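Local coordinates for PcaV transcriptional regulator (Streptomyces coelicolor, PDB 4FHT), which regulates transcription as a MarR-family protein, probably by binding DNA through a winged helix-turn-helix, and binds 3,4-dihydroxybenzoate as its natural ligand, at the interface of chains A and B. Coordinates in Å, arbitrary orientation; residue numbers count along the deposited sequence, not the author numbering. Chains: chain A/B, PcaV transcriptional regulator.

Contact 1: the interface of chains A and B. Residues chain A 113, 117, 120-121, 132-133; chain B 11-14.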
# COMPACT_ATOMS: atom_id res chain seq x y z
N ILE A 113 -0.90 -6.74 -17.08
CA ILE A 113 -0.97 -5.48 -16.35
C ILE A 113 -1.91 -4.49 -17.03
O ILE A 113 -2.65 -3.76 -16.37
CB ILE A 113 0.44 -4.86 -16.19
CG1 ILE A 113 1.29 -5.74 -15.27
CG2 ILE A 113 0.35 -3.45 -15.64
CD1 ILE A 113 2.77 -5.42 -15.30
N ASN A 117 -5.03 -2.70 -15.13
CA ASN A 117 -5.19 -1.25 -15.05
C ASN A 117 -6.52 -0.73 -15.57
O ASN A 117 -7.04 0.28 -15.09
CB ASN A 117 -4.03 -0.55 -15.76
CG ASN A 117 -2.72 -0.71 -15.01
OD1 ASN A 117 -2.71 -1.13 -13.86
ND2 ASN A 117 -1.62 -0.36 -15.67
N PHE A 120 -8.79 -1.51 -12.82
CA PHE A 120 -8.48 -0.59 -11.73
C PHE A 120 -9.08 0.79 -11.97
O PHE A 120 -9.58 1.42 -11.04
CB PHE A 120 -6.96 -0.48 -11.59
CG PHE A 120 -6.47 -0.62 -10.18
CD1 PHE A 120 -7.32 -0.42 -9.10
CD2 PHE A 120 -5.15 -0.95 -9.92
CE1 PHE A 120 -6.87 -0.55 -7.81
CE2 PHE A 120 -4.69 -1.08 -8.62
CZ PHE A 120 -5.55 -0.88 -7.57
N LEU A 121 -9.03 1.25 -13.21
CA LEU A 121 -9.40 2.62 -13.55
C LEU A 121 -10.82 2.76 -14.09
O LEU A 121 -11.33 3.88 -14.23
CB LEU A 121 -8.40 3.22 -14.54
CG LEU A 121 -6.99 3.41 -13.98
CD1 LEU A 121 -6.01 3.74 -15.09
CD2 LEU A 121 -7.01 4.50 -12.93
N PHE A 132 -6.54 11.73 -10.91
CA PHE A 132 -6.16 10.71 -9.93
C PHE A 132 -4.65 10.48 -9.91
O PHE A 132 -4.04 10.48 -8.85
CB PHE A 132 -6.89 9.39 -10.22
CG PHE A 132 -6.44 8.24 -9.36
CD1 PHE A 132 -6.83 8.16 -8.04
CD2 PHE A 132 -5.63 7.25 -9.89
CE1 PHE A 132 -6.42 7.10 -7.25
CE2 PHE A 132 -5.22 6.19 -9.10
CZ PHE A 132 -5.62 6.11 -7.78
N PHE A 133 -4.07 10.30 -11.09
CA PHE A 133 -2.62 10.12 -11.22
C PHE A 133 -1.87 11.29 -10.60
O PHE A 133 -0.91 11.10 -9.85
CB PHE A 133 -2.21 9.96 -12.68
CG PHE A 133 -2.70 8.69 -13.32
CD1 PHE A 133 -2.84 7.53 -12.57
CD2 PHE A 133 -3.03 8.65 -14.66
CE1 PHE A 133 -3.29 6.36 -13.16
CE2 PHE A 133 -3.49 7.49 -15.25
CZ PHE A 133 -3.62 6.34 -14.50
N THR B 11 1.61 6.19 -14.95
CA THR B 11 0.23 5.94 -15.36
C THR B 11 -0.29 4.61 -14.83
O THR B 11 -1.41 4.20 -15.14
CB THR B 11 0.06 5.98 -16.89
OG1 THR B 11 0.85 4.94 -17.49
CG2 THR B 11 0.50 7.33 -17.45
N HIS B 12 0.52 3.94 -14.02
CA HIS B 12 0.11 2.67 -13.42
C HIS B 12 -0.38 2.87 -11.98
O HIS B 12 0.42 3.12 -11.08
CB HIS B 12 1.26 1.67 -13.44
CG HIS B 12 1.56 1.13 -14.81
ND1 HIS B 12 1.84 -0.21 -15.03
CD2 HIS B 12 1.63 1.73 -16.01
CE1 HIS B 12 2.06 -0.40 -16.32
NE2 HIS B 12 1.94 0.77 -16.94
N PRO B 13 -1.70 2.74 -11.77
CA PRO B 13 -2.32 2.99 -10.46
C PRO B 13 -1.74 2.10 -9.36
O PRO B 13 -1.66 2.52 -8.21
CB PRO B 13 -3.80 2.65 -10.70
CG PRO B 13 -3.80 1.77 -11.90
CD PRO B 13 -2.67 2.26 -12.76
N GLY B 14 -1.35 0.88 -9.72
CA GLY B 14 -0.73 -0.03 -8.78
C GLY B 14 0.63 0.46 -8.33
O GLY B 14 1.01 0.30 -7.17
O HOH W 1 -0.90 -0.71 -11.95
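B:Thr11, at the end of the 3-10 helix 9-11, leads through the extended B:His12 into B:Pro13, the first residue of helix 13-31, and this turn lies against helices 100-121 and 126-140 of chain A. The contact is a helix start packed on the partner's two C-terminal helices in the dimerisation region of a MarR-type protein.

B:Pro13 is the wedge. Its ring slides past the side chain of A:Phe120 in the opposite direction. CG of B:Pro13 lies 3.6 Å from CD2 of A:Phe120, above the ring plane and out towards that rim atom. The CD of B:Pro13 rests on the amide of A:Asn117, 3.7 Å from its CG. A:Leu121 and A:Phe132 touch the proline more loosely.

A:Asn117 works with both ends of its amide. ND2 sits 3.5 Å above the plane of the B:His12 ring, over its centre, and the two planes are nearly perpendicular, 82° apart. Its CG is anti to the carbonyl carbon (chi1 -70°), which aims the amide towards chain B. A:Ile113 adds its CG2 methyl 3.6 Å from CE1 of B:His12. B:His12 belongs to the 3,4-dihydroxybenzoate site, so chain A may help position a ligand-binding side chain.

At the other end of the turn, the ring of A:Phe133 has CA of B:Thr11 over one face, 3.9 Å above its plane. No direct polar bond crosses this patch. Water 1 makes a polar link: it lies 2.7 Å from the carbonyl oxygen OD1 of A:Asn117. The same water takes a hydrogen bond from the backbone N of B:Gly14, at 2.8 Å and with a bent angle of 142° at the hydrogen.

Contact 2: the interface of chains A and B. Residues chain A 13, 17, 136, 139-140, 142; chain B 20, 120-121, 124, 132.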
# COMPACT_ATOMS: atom_id res chain seq x y z
N PRO A 13 -6.12 9.72 4.87
CA PRO A 13 -5.38 9.32 3.66
C PRO A 13 -4.65 7.99 3.83
O PRO A 13 -4.57 7.21 2.88
CB PRO A 13 -4.38 10.47 3.46
CG PRO A 13 -4.27 11.12 4.81
CD PRO A 13 -5.62 10.99 5.42
N ALA A 17 -4.99 4.72 1.71
CA ALA A 17 -3.75 4.23 1.13
C ALA A 17 -3.59 2.72 1.33
O ALA A 17 -3.25 2.00 0.40
CB ALA A 17 -2.55 4.96 1.71
N ILE A 136 -2.44 11.55 -6.46
CA ILE A 136 -1.81 10.49 -5.68
C ILE A 136 -0.28 10.58 -5.70
O ILE A 136 0.37 10.31 -4.69
CB ILE A 136 -2.28 9.07 -6.11
CG1 ILE A 136 -1.80 8.02 -5.11
CG2 ILE A 136 -1.81 8.73 -7.51
CD1 ILE A 136 -2.32 6.64 -5.40
N VAL A 139 0.60 13.40 -3.31
CA VAL A 139 0.43 12.97 -1.93
C VAL A 139 1.50 11.95 -1.53
O VAL A 139 1.97 11.95 -0.39
CB VAL A 139 -0.97 12.37 -1.69
CG1 VAL A 139 -1.11 11.88 -0.25
CG2 VAL A 139 -2.04 13.40 -1.99
N ALA A 140 1.90 11.10 -2.47
CA ALA A 140 2.93 10.10 -2.20
C ALA A 140 4.29 10.74 -1.93
O ALA A 140 5.12 10.17 -1.23
CB ALA A 140 3.02 9.10 -3.34
N ALA A 142 4.72 13.30 -0.17
CA ALA A 142 4.63 14.01 1.11
C ALA A 142 5.69 13.54 2.10
O ALA A 142 6.06 14.27 3.02
CB ALA A 142 3.23 13.85 1.70
N LEU B 20 2.34 5.27 -2.42
CA LEU B 20 1.53 6.00 -1.45
C LEU B 20 1.53 5.28 -0.11
O LEU B 20 1.67 5.91 0.94
CB LEU B 20 0.10 6.17 -1.96
CG LEU B 20 -0.87 6.90 -1.04
CD1 LEU B 20 -0.49 8.37 -0.90
CD2 LEU B 20 -2.30 6.76 -1.54
N PHE B 120 0.72 14.85 5.50
CA PHE B 120 0.39 13.94 4.41
C PHE B 120 -0.41 14.64 3.30
O PHE B 120 -0.17 14.41 2.12
CB PHE B 120 -0.38 12.72 4.93
CG PHE B 120 -0.13 11.46 4.16
CD1 PHE B 120 0.59 11.47 2.98
CD2 PHE B 120 -0.63 10.24 4.61
CE1 PHE B 120 0.82 10.30 2.26
CE2 PHE B 120 -0.41 9.08 3.91
CZ PHE B 120 0.31 9.11 2.73
N LEU B 121 -1.35 15.48 3.70
CA LEU B 121 -2.25 16.14 2.75
C LEU B 121 -1.78 17.54 2.33
O LEU B 121 -2.36 18.16 1.44
CB LEU B 121 -3.67 16.20 3.32
CG LEU B 121 -4.32 14.83 3.56
CD1 LEU B 121 -5.60 14.97 4.37
CD2 LEU B 121 -4.60 14.15 2.24
N LEU B 124 -1.71 19.07 -1.18
CA LEU B 124 -2.98 19.33 -1.84
C LEU B 124 -3.74 20.50 -1.24
O LEU B 124 -3.75 20.69 -0.02
CB LEU B 124 -3.88 18.09 -1.80
CG LEU B 124 -3.38 16.82 -2.49
CD1 LEU B 124 -4.54 15.85 -2.68
CD2 LEU B 124 -2.71 17.13 -3.82
N PHE B 132 -9.43 13.85 -3.97
CA PHE B 132 -8.50 12.76 -3.68
C PHE B 132 -9.18 11.61 -2.95
O PHE B 132 -9.07 10.46 -3.37
CB PHE B 132 -7.30 13.27 -2.89
CG PHE B 132 -6.39 12.17 -2.40
CD1 PHE B 132 -5.63 11.44 -3.29
CD2 PHE B 132 -6.29 11.88 -1.05
CE1 PHE B 132 -4.79 10.43 -2.85
CE2 PHE B 132 -5.45 10.88 -0.59
CZ PHE B 132 -4.70 10.15 -1.49
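Helix 126-140 of chain A, near its C-terminal end, and the start of helix 13-32 pack into the helical dimerisation region against helices 13-31, 100-121 and 126-140 of chain B. A:Val139 is inserted among side chains of chain B, including B:Leu20, B:Phe120, B:Leu124 and B:Phe132, and its two methyls part ways. CG1, anti to the backbone N (chi1 178°), reaches CE1 of B:Phe120 at 3.5 Å and also meets CD1 of B:Leu20. CG2 turns to B:Leu124, 3.6 Å from its CD1. The same methyl lies over the centre of the B:Phe132 ring, 4.1 Å above its plane.

The carbonyl oxygen of A:Val139 comes to the edge of the B:Phe120 ring, in its plane, 3.3 Å from CE1. A:Ala142 touches this ring near CD1. Above the plane of the same ring, CG of A:Pro13 lies 3.8 Å from CD2 of B:Phe120, and that proline also packs on the methyls of B:Leu121.

The methyls of B:Leu20 have different partners: CD1 faces A:Val139, and CD2 sits where helices 13-32 and 126-140 of chain A meet. CG is anti to the backbone N (chi1 179°), which extends the side chain towards chain A. CD2 of B:Leu20 lies 3.7 Å from CB of A:Ala17 and also meets CG1 of A:Ile136. Nearer the backbone of B:Leu20, CB of A:Ala140 packs on its CA, 3.9 Å away.

No polar bond joins the chains in this patch. Its close apolar packing probably helps hold the two subunits together as a dimer.

The C-alpha centres of contact 1 and contact 2 lie about 15 Å apart in one two-fold symmetric interface. Both use the start of helix 13-31 (13-32 in chain A) together with helices 100-121 and 126-140. B:Pro13, A:Phe120, A:Leu121 and A:Phe132 of contact 1 recur in contact 2 with the chains exchanged. Contact 1 adds the turn ahead of the helix and a water link, while contact 2 extends to the C-terminal end of helix 126-140. B:His12 of contact 1 belongs to the 3,4-dihydroxybenzoate site. Ligand binding may therefore be coupled to the packing of the two subunits.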